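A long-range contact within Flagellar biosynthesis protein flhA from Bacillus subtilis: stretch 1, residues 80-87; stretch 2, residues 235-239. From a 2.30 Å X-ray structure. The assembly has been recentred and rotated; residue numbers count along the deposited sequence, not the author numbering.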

# COMPACT_ATOMS: atom_id res chain seq x y z
N LEU A 80 1.30 11.08 5.52
CA LEU A 80 1.45 9.67 5.24
C LEU A 80 2.46 9.02 6.16
O LEU A 80 2.34 7.84 6.44
N ALA A 81 3.45 9.79 6.61
CA ALA A 81 4.36 9.32 7.64
C ALA A 81 3.59 8.99 8.91
O ALA A 81 3.86 7.94 9.53
N LEU A 82 2.64 9.85 9.29
CA LEU A 82 1.90 9.67 10.54
C LEU A 82 0.84 8.61 10.38
O LEU A 82 0.56 7.87 11.32
N GLU A 83 0.23 8.53 9.20
CA GLU A 83 -0.81 7.53 9.00
C GLU A 83 -0.24 6.14 8.66
O GLU A 83 -0.80 5.14 9.08
N LEU A 84 0.87 6.09 7.90
CA LEU A 84 1.36 4.82 7.38
C LEU A 84 2.64 4.34 8.07
O LEU A 84 2.90 3.13 8.11
N GLY A 85 3.41 5.30 8.61
CA GLY A 85 4.74 5.03 9.13
C GLY A 85 5.79 5.03 8.03
O GLY A 85 6.95 4.76 8.28
N LEU A 86 5.35 5.33 6.80
CA LEU A 86 6.23 5.46 5.63
C LEU A 86 6.51 6.95 5.34
O LEU A 86 5.58 7.75 5.22
N VAL A 87 7.78 7.28 5.25
CA VAL A 87 8.25 8.56 4.85
C VAL A 87 8.62 8.47 3.37
O VAL A 87 9.65 7.88 3.02
N VAL A 235 -1.66 -2.06 6.57
CA VAL A 235 -1.35 -2.13 7.98
C VAL A 235 -0.26 -1.12 8.18
O VAL A 235 0.82 -1.23 7.61
N SER A 236 -0.55 -0.10 8.97
CA SER A 236 0.46 0.91 9.31
C SER A 236 1.71 0.24 9.94
O SER A 236 1.59 -0.75 10.71
N ILE A 237 2.88 0.79 9.63
CA ILE A 237 4.14 0.36 10.24
C ILE A 237 4.68 1.38 11.24
O ILE A 237 5.89 1.38 11.52
N ARG A 238 3.81 2.24 11.80
CA ARG A 238 4.20 3.14 12.91
C ARG A 238 4.69 2.48 14.18
O ARG A 238 5.57 3.02 14.84
N ASN A 239 4.11 1.33 14.52
CA ASN A 239 4.45 0.65 15.75
C ASN A 239 5.68 -0.25 15.50
O ASN A 239 5.59 -1.49 15.44

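What holds the loop against the helix end? The backbone supplies the main bond: I237 N donates to L84 O at 2.8 Å, nearly straight. Around it the helix offers mainly carbonyls; the CA-to-CB bonds of L82, E83 and L84 point away from the loop, though the end of L82 still reaches R238.

Why does S236 adopt chi1 t? In this rotamer S236 OG accepts a hydrogen bond from R238 N at 3.1 Å, tying the loop to itself. It also brings S236 OG within 3.4 Å of both E83 O and L84 O, either of which could accept its single proton weakly.

How does G85 let the two stretches come so close? It leaves the helix with positive phi, a conformation that favours glycine, and a CB there would clash with R238 N and I237 C. In its absence, R238 CG lies 3.5 Å from G85 CA. I237, with chi1 p and chi2 t, places CG1 3.8 Å from G85 O, while water 1 donates to both G85 O and I237 O.

Where does the long arm of R238 go? It starts sideways with chi1 m, then bends through an off-well chi2 and chi3 p along the helix end. L82 CD2 covers one guanidinium face, 4.0 Å from R238 NH2, which also donates a weak hydrogen bond to L82 O at 3.4 Å.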

# COMPACT_ATOMS: atom_id res chain seq x y z
CB LEU A 80 1.85 9.46 3.78
CG LEU A 80 0.72 9.79 2.82
CD1 LEU A 80 1.20 9.43 1.43
CD2 LEU A 80 -0.54 9.02 3.19
CB ALA A 81 5.45 10.36 7.93
CB LEU A 82 1.27 10.98 11.07
CG LEU A 82 2.25 12.12 11.43
CD1 LEU A 82 1.54 13.46 11.63
CD2 LEU A 82 3.08 11.77 12.70
CB GLU A 83 -1.73 7.97 7.89
CG GLU A 83 -2.87 7.04 7.62
CD GLU A 83 -3.67 7.50 6.42
OE1 GLU A 83 -3.59 8.70 6.07
OE2 GLU A 83 -4.38 6.65 5.82
CB LEU A 84 1.58 4.87 5.84
CG LEU A 84 0.40 5.16 4.91
CD1 LEU A 84 0.86 5.12 3.45
CD2 LEU A 84 -0.75 4.20 5.11
CB LEU A 86 5.57 4.83 4.39
CG LEU A 86 6.29 4.99 3.04
CD1 LEU A 86 7.59 4.18 2.93
CD2 LEU A 86 5.39 4.71 1.84
CB VAL A 87 9.53 8.97 5.59
CG1 VAL A 87 9.91 10.36 5.15
CG2 VAL A 87 9.33 8.94 7.09
CB VAL A 235 -0.86 -3.55 8.41
CG1 VAL A 235 -0.40 -3.55 9.88
CG2 VAL A 235 -1.97 -4.62 8.18
CB SER A 236 -0.13 1.92 10.30
OG SER A 236 0.87 2.78 10.81
CB ILE A 237 5.21 -0.01 9.17
CG1 ILE A 237 5.55 1.21 8.27
CG2 ILE A 237 4.71 -1.22 8.28
CD1 ILE A 237 6.69 0.98 7.29
CB ARG A 238 3.05 4.09 13.28
CG ARG A 238 2.80 5.02 12.09
CD ARG A 238 2.69 6.41 12.48
NE ARG A 238 3.55 6.82 13.58
CZ ARG A 238 3.19 7.74 14.45
NH1 ARG A 238 3.99 8.09 15.43
NH2 ARG A 238 1.99 8.29 14.35
CB ASN A 239 3.26 -0.17 16.27
CG ASN A 239 3.44 -0.60 17.74
OD1 ASN A 239 2.47 -1.01 18.40
ND2 ASN A 239 4.67 -0.49 18.25
O HOH W 1 7.25 3.87 11.04